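Local atomic coordinates of MmoQ Response regulator (Methylococcus capsulatus, PDB entry 3LJX), a protein that probably makes cyclic di-GMP from two GTP molecules through a GGDEF domain of the full-length chain, the crystallised piece holding its HDOD domain. Residues 100-104 against 157-162; 15-21 against 45-49; 112-116 against 226-231; 8-12 against 187-192; 218-222 against 250-254. All coordinates share one frame; numbering follows the deposited sequence.

Overall arrangement
In this all-helical fold, the five contacts show how chemistry changes with position. Contact 2 is the buried one nearest the middle and rests on a carboxylate held by protein donors and waters. It touches contact 3 through T45 and P47 against L114 and S113, and contact 4 through L15 against W192. Contacts 3 and 4, partly buried, lie on opposite sides of the chain's centre: the former joins two helices by an arginine and a glutamine, the latter seats a loop by sulfur, selenium and aromatic packing. Contacts 3 and 5 share helix 214-233. Contact 5, buried although peripheral, stacks arginines. Contact 1, also peripheral, combines a buried serine bond with an exposed ion pair.

Contact 1: 100-104 against 157-162; sequences RCEAF and YSECLR
A103 N and S158 OG join a type I beta turn, C101 to F104, to the side of helix 154-163 within the HDOD domain. The turn closes on itself through F104 N and C101 O, leaving the A103 N-H directed outward; it gives S158 OG an almost straight bond of 3.0 Å at 171°. The same hydroxyl is also hydrogen-bonded to P154 O one helical turn earlier, so the serine ties the turn to its own helix. With an alanine here, the A103 N-H would probably lose its acceptor and the turn one of its anchors on the helix.

E102 can be followed outward from this point. Its CB lies 3.8 Å from S158 OG and equally near R162 NH2. CG, anti to the backbone N (chi1 -174°), runs along beside that NH2, and the extended chain carries the carboxylate past it, so that E102 OE2 forms a salt bridge with R162 NH2 at 3.4 Å while a water lies between OE1 and R162 NH1, accepting from the latter. Carboxylate and guanidinium planes stand nearly perpendicular, at 88°, with E102 CD at the guanidinium edge. A103 CB covers one face of the same group, centred over it.

Next to these polar groups the contact turns apolar. C101 SG approaches the edge of the Y157 ring, 4.1 Å from CD2, in a cysteine sulfur-aromatic contact, while Y157 OH is hydrogen-bonded to E173. L161 CD1 lies in the plane of the F104 ring, at its edge, 3.9 Å from F104 CD1.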
# COMPACT_ATOMS: atom_id res chain seq x y z
N ARG A 100 0.76 -3.02 -18.43
CA ARG A 100 0.10 -2.61 -19.66
C ARG A 100 -0.23 -1.11 -19.77
O ARG A 100 -0.26 -0.59 -20.88
CB ARG A 100 -1.15 -3.47 -19.89
CG ARG A 100 -0.81 -4.88 -20.35
CD ARG A 100 -2.00 -5.83 -20.28
NE ARG A 100 -1.72 -7.10 -20.95
CZ ARG A 100 -1.01 -8.10 -20.42
NH1 ARG A 100 -0.50 -7.98 -19.20
NH2 ARG A 100 -0.81 -9.22 -21.11
N CYS A 101 -0.46 -0.42 -18.64
CA CYS A 101 -0.81 1.01 -18.70
C CYS A 101 0.38 1.89 -19.10
O CYS A 101 1.23 2.24 -18.26
CB CYS A 101 -1.42 1.50 -17.38
SG CYS A 101 -1.92 3.25 -17.43
N GLU A 102 0.42 2.25 -20.37
CA GLU A 102 1.57 2.94 -20.96
C GLU A 102 2.04 4.16 -20.15
O GLU A 102 3.24 4.28 -19.83
CB GLU A 102 1.23 3.34 -22.41
CG GLU A 102 2.40 3.93 -23.19
CD GLU A 102 2.09 4.06 -24.68
OE1 GLU A 102 1.15 3.39 -25.17
OE2 GLU A 102 2.81 4.83 -25.36
N ALA A 103 1.11 5.04 -19.80
CA ALA A 103 1.46 6.29 -19.12
C ALA A 103 1.74 6.16 -17.60
O ALA A 103 2.21 7.11 -16.98
CB ALA A 103 0.40 7.36 -19.39
N PHE A 104 1.47 5.00 -17.01
CA PHE A 104 1.69 4.81 -15.58
C PHE A 104 3.14 4.43 -15.27
O PHE A 104 3.69 3.47 -15.82
CB PHE A 104 0.75 3.74 -15.02
CG PHE A 104 0.73 3.66 -13.50
CD1 PHE A 104 0.17 4.69 -12.74
CD2 PHE A 104 1.24 2.54 -12.84
CE1 PHE A 104 0.14 4.62 -11.34
CE2 PHE A 104 1.20 2.45 -11.45
CZ PHE A 104 0.64 3.49 -10.70
N TYR A 157 -6.93 4.68 -18.71
CA TYR A 157 -6.22 5.35 -17.63
C TYR A 157 -5.02 6.13 -18.18
O TYR A 157 -4.70 7.19 -17.65
CB TYR A 157 -5.81 4.39 -16.52
CG TYR A 157 -5.52 5.07 -15.20
CD1 TYR A 157 -6.42 5.98 -14.65
CD2 TYR A 157 -4.35 4.80 -14.49
CE1 TYR A 157 -6.17 6.60 -13.43
CE2 TYR A 157 -4.09 5.41 -13.27
CZ TYR A 157 -5.00 6.32 -12.74
OH TYR A 157 -4.74 6.93 -11.53
N SER A 158 -4.39 5.64 -19.24
CA SER A 158 -3.34 6.44 -19.91
C SER A 158 -3.86 7.78 -20.40
O SER A 158 -3.19 8.80 -20.25
CB SER A 158 -2.69 5.68 -21.07
OG SER A 158 -1.75 4.73 -20.60
N GLU A 159 -5.06 7.80 -20.98
CA GLU A 159 -5.69 9.07 -21.31
C GLU A 159 -5.78 9.98 -20.08
O GLU A 159 -5.34 11.13 -20.11
CB GLU A 159 -7.09 8.87 -21.89
CG GLU A 159 -7.14 8.17 -23.24
CD GLU A 159 -8.58 7.99 -23.74
OE1 GLU A 159 -9.47 8.73 -23.26
OE2 GLU A 159 -8.81 7.11 -24.60
N CYS A 160 -6.37 9.48 -19.00
CA CYS A 160 -6.51 10.30 -17.80
C CYS A 160 -5.15 10.83 -17.33
O CYS A 160 -5.00 12.01 -17.03
CB CYS A 160 -7.18 9.51 -16.68
SG CYS A 160 -8.83 8.92 -17.09
N LEU A 161 -4.16 9.95 -17.28
CA LEU A 161 -2.86 10.32 -16.76
C LEU A 161 -2.17 11.38 -17.60
O LEU A 161 -1.45 12.23 -17.08
CB LEU A 161 -1.97 9.08 -16.62
CG LEU A 161 -2.37 8.12 -15.50
CD1 LEU A 161 -1.42 6.94 -15.45
CD2 LEU A 161 -2.41 8.83 -14.16
N ARG A 162 -2.40 11.35 -18.91
CA ARG A 162 -1.78 12.34 -19.79
C ARG A 162 -2.44 13.72 -19.68
O ARG A 162 -1.77 14.73 -19.87
CB ARG A 162 -1.76 11.85 -21.24
CG ARG A 162 -0.83 10.67 -21.41
CD ARG A 162 -0.92 10.07 -22.79
NE ARG A 162 0.15 9.10 -22.99
CZ ARG A 162 -0.04 7.82 -23.30
NH1 ARG A 162 -1.27 7.34 -23.47
NH2 ARG A 162 1.01 7.02 -23.46
O HOH W 1 -1.81 4.24 -24.43

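Contact 2: 15-21 against 45-49; sequences LPTASRT and TDPAL
T17 and L49 clasp the D46 carboxylate from its two faces. T17 OG1 donates to D46 OD2 at 2.7 Å from one face, and L49 N reaches the same oxygen at 2.7 Å from the opposite one; each donor stands about 40° out of the carboxylate plane. The other oxygen, OD1, belongs to the solvent bridges. One water donates to it and to P16 O while accepting from A48 N; a second donates to it and accepts from A18 N.

The bond from L49 N is a classical capping bond: D46 is the N-cap of helix 47-58, and CG anti to the backbone N (chi1 179°) sends the carboxylate over that helix start. T17 lies just before A18, the N-cap of helix 19-29, so two helix beginnings of the HDOD domain meet at one side chain. T17 CG2 is close as well, 3.1 Å from D46 OD1. Beside the polar cluster A48 CB fits under the loop, 3.1 Å from P16 O and 3.7 Å from L15 CB. Farther along, T21 CG2 packs against T45 OG1, whose hydrogen bond goes to L42 O.

Two protein donors on OD2 and two waters on OD1 leave the buried carboxylate well supplied with donors; together with the helix start it caps, they would probably stabilise its negative charge and hold its plane against rotation.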
# COMPACT_ATOMS: atom_id res chain seq x y z
N LEU A 15 -3.24 -7.98 -10.09
CA LEU A 15 -2.30 -6.86 -9.93
C LEU A 15 -0.86 -7.35 -10.17
O LEU A 15 -0.45 -8.39 -9.65
CB LEU A 15 -2.45 -6.20 -8.56
CG LEU A 15 -3.84 -5.67 -8.17
CD1 LEU A 15 -3.86 -5.26 -6.70
CD2 LEU A 15 -4.28 -4.49 -9.04
N PRO A 16 -0.09 -6.60 -10.97
CA PRO A 16 1.26 -7.06 -11.30
C PRO A 16 2.25 -6.89 -10.16
O PRO A 16 2.00 -6.16 -9.18
CB PRO A 16 1.66 -6.16 -12.47
CG PRO A 16 0.91 -4.88 -12.18
CD PRO A 16 -0.40 -5.31 -11.61
N THR A 17 3.37 -7.59 -10.29
CA THR A 17 4.53 -7.44 -9.42
C THR A 17 5.72 -7.09 -10.31
O THR A 17 5.75 -7.49 -11.47
CB THR A 17 4.81 -8.77 -8.71
OG1 THR A 17 3.71 -9.09 -7.85
CG2 THR A 17 6.10 -8.69 -7.89
N ALA A 18 6.68 -6.33 -9.79
CA ALA A 18 7.90 -6.02 -10.56
C ALA A 18 8.66 -7.29 -10.95
O ALA A 18 8.78 -8.23 -10.16
CB ALA A 18 8.81 -5.05 -9.79
N SER A 19 9.18 -7.32 -12.18
CA SER A 19 9.93 -8.48 -12.67
C SER A 19 11.06 -8.89 -11.74
O SER A 19 11.19 -10.06 -11.39
CB SER A 19 10.48 -8.22 -14.07
OG SER A 19 9.43 -8.20 -15.01
N ARG A 20 11.88 -7.92 -11.33
CA ARG A 20 13.02 -8.21 -10.47
C ARG A 20 12.59 -8.73 -9.09
O ARG A 20 13.18 -9.66 -8.54
CB ARG A 20 13.88 -6.95 -10.29
CG ARG A 20 15.07 -7.15 -9.35
CD ARG A 20 15.76 -5.84 -9.02
NE ARG A 20 14.89 -4.91 -8.31
CZ ARG A 20 15.26 -3.71 -7.88
NH1 ARG A 20 16.50 -3.28 -8.09
NH2 ARG A 20 14.39 -2.93 -7.24
N THR A 21 11.55 -8.12 -8.54
CA THR A 21 11.01 -8.53 -7.25
C THR A 21 10.38 -9.93 -7.34
O THR A 21 10.60 -10.79 -6.48
CB THR A 21 9.98 -7.50 -6.77
OG1 THR A 21 10.63 -6.23 -6.62
CG2 THR A 21 9.37 -7.92 -5.45
N THR A 45 7.71 -6.43 0.20
CA THR A 45 8.16 -5.34 -0.67
C THR A 45 7.23 -5.21 -1.88
O THR A 45 7.35 -4.26 -2.67
CB THR A 45 9.60 -5.53 -1.19
OG1 THR A 45 9.69 -6.73 -1.97
CG2 THR A 45 10.60 -5.57 -0.04
N ASP A 46 6.30 -6.16 -2.03
CA ASP A 46 5.40 -6.15 -3.19
C ASP A 46 3.93 -5.94 -2.80
O ASP A 46 3.32 -6.79 -2.14
CB ASP A 46 5.54 -7.43 -4.01
CG ASP A 46 4.60 -7.44 -5.20
OD1 ASP A 46 4.72 -6.55 -6.06
OD2 ASP A 46 3.73 -8.35 -5.27
N PRO A 47 3.36 -4.79 -3.20
CA PRO A 47 1.96 -4.48 -2.89
C PRO A 47 0.99 -5.54 -3.43
O PRO A 47 0.10 -5.96 -2.67
CB PRO A 47 1.73 -3.13 -3.59
CG PRO A 47 3.11 -2.51 -3.69
CD PRO A 47 4.07 -3.67 -3.84
N ALA A 48 1.14 -5.99 -4.67
CA ALA A 48 0.21 -6.99 -5.23
C ALA A 48 0.16 -8.27 -4.39
O ALA A 48 -0.90 -8.66 -3.89
CB ALA A 48 0.55 -7.32 -6.70
N LEU A 49 1.31 -8.93 -4.22
CA LEU A 49 1.33 -10.22 -3.53
C LEU A 49 0.94 -10.08 -2.07
O LEU A 49 0.29 -10.96 -1.50
CB LEU A 49 2.69 -10.91 -3.67
CG LEU A 49 2.77 -12.34 -3.11
CD1 LEU A 49 1.65 -13.26 -3.68
CD2 LEU A 49 4.13 -12.92 -3.39
O HOH W 2 2.88 -4.97 -6.79
O HOH W 3 6.75 -5.37 -7.27

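Contact 3: 112-116 against 226-231; sequences KSLAR and AQHIAD
R116 and A226 mark the tight end of a helix-helix crossing in which short segments of helices 106-125 and 214-233 run at 125° to each other, their axes 9.3 Å apart. Small residues allow this approach. A226 CB lies 4.0 Å from R116 CG, and A230 CB packs against the R116 backbone, 4.2 Å from its CA, so two alanines one turn apart present a smooth surface to the root of the arginine. R116 leaves its helix with CG anti to the backbone N and then bends at CD (chi3 53°), which swings the guanidinium across to Q227. R116 NH1 donates to Q227 OE1 at 2.9 Å; it arrives on a lone pair in the carbonyl plane, but the N-H itself is bent, at 137°.

The packing opens toward K112 and D231, both partly exposed. Here K112 brings its CD and CE methylenes alongside D231 OD1, CD at 3.5 Å, and its NZ remains 4.1 Å from that oxygen, beyond a salt bridge. D231 is held instead from its own helix: Q227 NE2 donates in its amide plane to D231 OD2 at 3.0 Å.

R116 is therefore gripped from several sides, since NE donates to G139 O and NH2 forms a salt bridge with D143. Q227 relays that order, its oxygen turned to the arginine and its nitrogen to the aspartate, which fixes the flip of the amide. With a lysine nearby as well, D231 would probably remain ionised.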
# COMPACT_ATOMS: atom_id res chain seq x y z
N LYS A 112 8.10 4.23 -4.61
CA LYS A 112 7.47 5.10 -3.63
C LYS A 112 6.69 4.32 -2.58
O LYS A 112 6.68 4.68 -1.40
CB LYS A 112 6.56 6.08 -4.35
CG LYS A 112 5.76 6.99 -3.45
CD LYS A 112 5.41 8.22 -4.24
CE LYS A 112 6.64 8.66 -5.02
NZ LYS A 112 6.30 9.28 -6.33
N SER A 113 6.04 3.23 -2.99
CA SER A 113 5.22 2.45 -2.07
C SER A 113 6.06 1.83 -0.95
O SER A 113 5.70 1.87 0.23
CB SER A 113 4.43 1.38 -2.84
OG SER A 113 3.39 1.97 -3.61
N LEU A 114 7.21 1.27 -1.33
CA LEU A 114 8.12 0.69 -0.37
C LEU A 114 8.74 1.76 0.54
O LEU A 114 8.79 1.59 1.77
CB LEU A 114 9.23 -0.07 -1.10
CG LEU A 114 10.28 -0.72 -0.18
CD1 LEU A 114 9.61 -1.68 0.81
CD2 LEU A 114 11.33 -1.43 -1.03
N ALA A 115 9.20 2.85 -0.06
CA ALA A 115 9.85 3.91 0.70
C ALA A 115 8.88 4.44 1.75
O ALA A 115 9.26 4.66 2.91
CB ALA A 115 10.32 5.06 -0.23
N ARG A 116 7.62 4.62 1.35
CA ARG A 116 6.59 5.06 2.28
C ARG A 116 6.34 4.02 3.38
O ARG A 116 6.24 4.36 4.55
CB ARG A 116 5.29 5.39 1.55
CG ARG A 116 4.25 6.05 2.44
CD ARG A 116 2.99 6.39 1.64
NE ARG A 116 2.52 5.21 0.94
CZ ARG A 116 2.28 5.15 -0.36
NH1 ARG A 116 2.44 6.22 -1.12
NH2 ARG A 116 1.89 4.00 -0.91
N ALA A 226 4.76 10.26 6.53
CA ALA A 226 5.43 9.24 5.73
C ALA A 226 5.28 9.58 4.25
O ALA A 226 6.21 9.41 3.46
CB ALA A 226 4.86 7.86 6.01
N GLN A 227 4.09 10.05 3.87
CA GLN A 227 3.82 10.37 2.48
C GLN A 227 4.66 11.56 2.01
O GLN A 227 5.32 11.49 0.97
CB GLN A 227 2.33 10.66 2.27
CG GLN A 227 2.00 11.11 0.86
CD GLN A 227 2.20 10.01 -0.18
OE1 GLN A 227 1.83 8.86 0.04
NE2 GLN A 227 2.77 10.36 -1.33
N HIS A 228 4.64 12.64 2.78
CA HIS A 228 5.34 13.87 2.37
C HIS A 228 6.85 13.70 2.40
O HIS A 228 7.55 14.17 1.51
CB HIS A 228 4.93 15.07 3.24
CG HIS A 228 3.54 15.57 2.96
ND1 HIS A 228 2.41 14.86 3.29
CD2 HIS A 228 3.11 16.72 2.37
CE1 HIS A 228 1.34 15.54 2.93
NE2 HIS A 228 1.74 16.67 2.37
N ILE A 229 7.34 13.01 3.42
CA ILE A 229 8.76 12.69 3.50
C ILE A 229 9.21 11.86 2.30
O ILE A 229 10.29 12.06 1.77
CB ILE A 229 9.07 11.91 4.78
CG1 ILE A 229 9.46 12.86 5.89
CG2 ILE A 229 10.16 10.88 4.55
CD1 ILE A 229 9.29 12.24 7.27
N ALA A 230 8.38 10.90 1.90
CA ALA A 230 8.72 10.02 0.80
C ALA A 230 8.69 10.82 -0.51
O ALA A 230 9.55 10.66 -1.37
CB ALA A 230 7.75 8.80 0.74
N ASP A 231 7.72 11.71 -0.64
CA ASP A 231 7.65 12.54 -1.82
C ASP A 231 8.85 13.46 -1.89
O ASP A 231 9.34 13.78 -2.98
CB ASP A 231 6.36 13.36 -1.83
CG ASP A 231 5.17 12.56 -2.35
OD1 ASP A 231 5.40 11.54 -3.03
OD2 ASP A 231 4.01 12.96 -2.09

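Contact 4: 8-12 against 187-192; sequences KPMLC and MLLTDW
A Met-aromatic contact between M10, built as selenomethionine, and W192 seats the N-terminal loop against the end of helix 181-191. The M10 SE lies 5.2 Å from the centroid of the tryptophan five-membered ring, approaching obliquely, and touches L188 CD1 at 3.7 Å. M10 is poorly ordered, so the very close placement of its CE at the indole edge is doubtful; W192 NE1 is buried here with no partner in the model. C12 adds a second sulfur: with SG anti to the backbone N (chi1 -170°), it comes obliquely to the indole, 3.7 Å from W192 CZ2. L11 O lies in the indole plane at its edge, whereas L188 O sits over one face.

At the other end of the loop, P9 CD meets the CE of M187, another selenomethionine and also poorly ordered, at 3.7 Å. The extended K8 chain carries NZ to 4.1 Å from D191 OD1, close enough for the opposite charges to attract, but beyond a salt bridge.

Three further helices surround this seam: R55 of helix 47-58 touches M10, C12 and W192, L141 of helix 132-141 packs on the indole, and helix 144-152 receives L188 on V144 and A148 and L11 on T151 and A152.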
# COMPACT_ATOMS: atom_id res chain seq x y z
N LYS A 8 -19.14 -2.62 -7.58
CA LYS A 8 -18.13 -2.89 -6.58
C LYS A 8 -16.80 -3.34 -7.22
O LYS A 8 -16.46 -4.52 -7.20
CB LYS A 8 -18.63 -3.92 -5.57
CG LYS A 8 -17.69 -4.06 -4.39
CD LYS A 8 -18.10 -5.17 -3.44
CE LYS A 8 -17.11 -5.25 -2.28
NZ LYS A 8 -17.52 -6.23 -1.24
N PRO A 9 -16.07 -2.38 -7.80
CA PRO A 9 -14.79 -2.63 -8.47
C PRO A 9 -13.82 -3.34 -7.54
O PRO A 9 -13.68 -2.94 -6.39
CB PRO A 9 -14.27 -1.23 -8.79
CG PRO A 9 -15.49 -0.34 -8.75
CD PRO A 9 -16.42 -0.95 -7.76
N MSE A 10 -13.14 -4.36 -8.03
CA MSE A 10 -12.29 -5.16 -7.18
C MSE A 10 -11.26 -5.94 -7.99
O MSE A 10 -11.61 -6.88 -8.71
CB MSE A 10 -13.19 -6.11 -6.38
CG MSE A 10 -12.46 -7.11 -5.56
SE MSE A 10 -11.50 -6.32 -4.09
CE MSE A 10 -10.07 -7.62 -4.09
N LEU A 11 -9.99 -5.55 -7.90
CA LEU A 11 -8.90 -6.32 -8.51
C LEU A 11 -7.97 -6.79 -7.41
O LEU A 11 -7.68 -6.06 -6.46
CB LEU A 11 -8.08 -5.49 -9.52
CG LEU A 11 -8.71 -5.19 -10.88
CD1 LEU A 11 -9.82 -4.13 -10.71
CD2 LEU A 11 -7.66 -4.73 -11.89
N CYS A 12 -7.48 -8.02 -7.53
CA CYS A 12 -6.46 -8.45 -6.59
C CYS A 12 -5.50 -9.44 -7.24
O CYS A 12 -4.31 -9.16 -7.37
CB CYS A 12 -7.09 -9.01 -5.30
SG CYS A 12 -5.89 -9.31 -3.98
N MSE A 187 -11.57 0.90 -0.68
CA MSE A 187 -12.46 -0.24 -0.91
C MSE A 187 -11.65 -1.52 -0.96
O MSE A 187 -12.06 -2.53 -0.41
CB MSE A 187 -13.26 -0.08 -2.19
CG MSE A 187 -14.22 1.10 -2.18
SE MSE A 187 -15.03 1.33 -3.95
CE MSE A 187 -15.86 -0.43 -4.14
N LEU A 188 -10.49 -1.46 -1.61
CA LEU A 188 -9.60 -2.62 -1.68
C LEU A 188 -9.16 -3.01 -0.25
O LEU A 188 -9.29 -4.17 0.16
CB LEU A 188 -8.38 -2.29 -2.55
CG LEU A 188 -8.32 -2.88 -3.97
CD1 LEU A 188 -9.71 -3.08 -4.57
CD2 LEU A 188 -7.45 -2.06 -4.91
N LEU A 189 -8.68 -2.02 0.50
CA LEU A 189 -8.16 -2.28 1.84
C LEU A 189 -9.28 -2.83 2.72
O LEU A 189 -9.06 -3.71 3.56
CB LEU A 189 -7.57 -1.00 2.47
CG LEU A 189 -6.30 -0.42 1.83
CD1 LEU A 189 -5.86 0.86 2.55
CD2 LEU A 189 -5.17 -1.44 1.82
N THR A 190 -10.48 -2.32 2.53
CA THR A 190 -11.62 -2.83 3.26
C THR A 190 -11.91 -4.28 2.86
O THR A 190 -12.11 -5.13 3.74
CB THR A 190 -12.84 -1.96 3.03
OG1 THR A 190 -12.60 -0.68 3.63
CG2 THR A 190 -14.08 -2.59 3.65
N ASP A 191 -11.90 -4.58 1.57
CA ASP A 191 -12.09 -5.96 1.13
C ASP A 191 -11.01 -6.88 1.69
O ASP A 191 -11.29 -8.04 1.98
CB ASP A 191 -12.13 -6.11 -0.40
CG ASP A 191 -12.67 -7.49 -0.85
OD1 ASP A 191 -13.84 -7.81 -0.51
OD2 ASP A 191 -11.94 -8.27 -1.53
N TRP A 192 -9.79 -6.37 1.86
CA TRP A 192 -8.67 -7.23 2.27
C TRP A 192 -8.56 -7.41 3.78
O TRP A 192 -7.65 -8.08 4.27
CB TRP A 192 -7.35 -6.71 1.69
CG TRP A 192 -7.37 -6.66 0.21
CD1 TRP A 192 -8.32 -7.20 -0.62
CD2 TRP A 192 -6.41 -6.02 -0.64
NE1 TRP A 192 -8.00 -6.94 -1.94
CE2 TRP A 192 -6.83 -6.22 -1.97
CE3 TRP A 192 -5.23 -5.31 -0.40
CZ2 TRP A 192 -6.12 -5.73 -3.06
CZ3 TRP A 192 -4.52 -4.82 -1.48
CH2 TRP A 192 -4.97 -5.03 -2.79

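Contact 5: 218-222 against 250-254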
# COMPACT_ATOMS: atom_id res chain seq x y z
N ARG A 218 -3.73 11.16 15.23
CA ARG A 218 -2.28 11.02 15.39
C ARG A 218 -1.72 10.08 14.33
O ARG A 218 -0.68 10.35 13.72
CB ARG A 218 -1.92 10.55 16.79
CG ARG A 218 -0.43 10.66 17.10
CD ARG A 218 -0.14 10.14 18.48
NE ARG A 218 0.07 11.23 19.42
CZ ARG A 218 1.27 11.58 19.88
NH1 ARG A 218 2.34 10.90 19.50
NH2 ARG A 218 1.39 12.60 20.72
N PHE A 219 -2.42 8.98 14.10
CA PHE A 219 -1.99 8.04 13.08
C PHE A 219 -2.08 8.73 11.71
O PHE A 219 -1.18 8.59 10.88
CB PHE A 219 -2.84 6.77 13.14
CG PHE A 219 -2.37 5.67 12.23
CD1 PHE A 219 -1.02 5.48 11.99
CD2 PHE A 219 -3.28 4.79 11.65
CE1 PHE A 219 -0.59 4.45 11.15
CE2 PHE A 219 -2.86 3.76 10.82
CZ PHE A 219 -1.50 3.59 10.57
N ALA A 220 -3.15 9.50 11.48
CA ALA A 220 -3.26 10.24 10.22
C ALA A 220 -2.05 11.16 10.01
O ALA A 220 -1.48 11.21 8.92
CB ALA A 220 -4.58 11.05 10.18
N ARG A 221 -1.65 11.89 11.05
CA ARG A 221 -0.50 12.77 10.92
C ARG A 221 0.78 11.96 10.65
O ARG A 221 1.67 12.42 9.93
CB ARG A 221 -0.34 13.66 12.15
CG ARG A 221 -1.32 14.84 12.19
CD ARG A 221 -1.11 15.76 13.41
NE ARG A 221 -1.65 15.17 14.63
CZ ARG A 221 -2.94 15.21 14.95
NH1 ARG A 221 -3.82 15.81 14.15
NH2 ARG A 221 -3.36 14.63 16.07
N GLN A 222 0.84 10.74 11.18
CA GLN A 222 2.00 9.88 10.93
C GLN A 222 2.04 9.40 9.49
O GLN A 222 3.12 9.32 8.87
CB GLN A 222 2.02 8.70 11.87
CG GLN A 222 2.28 9.06 13.35
CD GLN A 222 2.02 7.87 14.27
OE1 GLN A 222 1.11 7.05 14.02
NE2 GLN A 222 2.81 7.75 15.34
N GLU A 250 3.08 19.33 12.46
CA GLU A 250 2.35 18.08 12.65
C GLU A 250 3.33 16.99 13.08
O GLU A 250 3.04 16.20 13.98
CB GLU A 250 1.56 17.71 11.39
CG GLU A 250 0.40 18.68 11.08
CD GLU A 250 -0.31 18.39 9.76
OE1 GLU A 250 0.26 17.70 8.89
OE2 GLU A 250 -1.45 18.86 9.60
N ALA A 251 4.51 16.97 12.46
CA ALA A 251 5.60 16.10 12.88
C ALA A 251 5.87 16.28 14.37
O ALA A 251 5.88 15.30 15.12
CB ALA A 251 6.86 16.39 12.07
N ARG A 252 6.10 17.52 14.80
CA ARG A 252 6.36 17.77 16.21
C ARG A 252 5.21 17.24 17.06
O ARG A 252 5.41 16.74 18.15
CB ARG A 252 6.57 19.27 16.50
CG ARG A 252 7.60 19.96 15.62
CD ARG A 252 9.02 19.94 16.19
NE ARG A 252 9.93 20.77 15.38
CZ ARG A 252 10.38 21.97 15.74
NH1 ARG A 252 10.05 22.51 16.91
NH2 ARG A 252 11.20 22.64 14.92
N ARG A 253 3.99 17.36 16.55
CA ARG A 253 2.81 17.01 17.34
C ARG A 253 2.65 15.49 17.56
O ARG A 253 2.09 15.07 18.59
CB ARG A 253 1.54 17.66 16.75
CG ARG A 253 0.33 17.60 17.64
CD ARG A 253 -0.86 18.19 16.93
NE ARG A 253 -2.13 17.78 17.53
CZ ARG A 253 -3.31 18.02 16.96
NH1 ARG A 253 -3.37 18.65 15.79
NH2 ARG A 253 -4.43 17.63 17.56
N CYS A 254 3.14 14.66 16.63
CA CYS A 254 3.30 13.22 16.91
C CYS A 254 4.54 12.96 17.77
O CYS A 254 4.66 11.88 18.37
CB CYS A 254 3.44 12.34 15.66
SG CYS A 254 2.96 12.96 14.06
O HOH W 4 -0.94 13.89 17.70
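R221 and R253 form the contact's stack: their guanidinium groups lie flat on each other, centres 3.5 Å apart and planes only 11° from parallel. R221 arrives by a bend at CD (chi3 -77°), R253 by an extended chain. Both are donors, and R221 NH1 meets R253 NH1 at 3.3 Å without bonding.

Hydrogen bonds hold the stacked groups and a third arginine. R221 NH1 donates to the I210 and D212 carbonyls, and R253 NH2 to that of R211, so one loop supplies the acceptors for both cations. A water in the R221 plane accepts from NH2 at 3.0 Å. R218 reaches the end of helix 245-254, where its NH1 makes a weak, strongly bent bond to C254 O at 2.8 Å; R253 O lies over the face of this guanidinium.

Apolar contacts fill the space between the helices. C254 SG sits 3.9 Å from R221 CB and 4.0 Å from Q222 CG, while R221 CD rests on E250 CB at 3.9 Å. The polar ends turn elsewhere, Q222 to T129 and E250 OE2 to I210 N.

A leucine in place of R221 would probably leave R253 without its stacking partner and the carbonyls of I210 and D212 without their NH1 donor.

Like-charged guanidinium groups lying face to face, with their N-H groups given to backbone carbonyls, are the mark of an arginine-arginine stack, here joining helices 214-233 and 245-254.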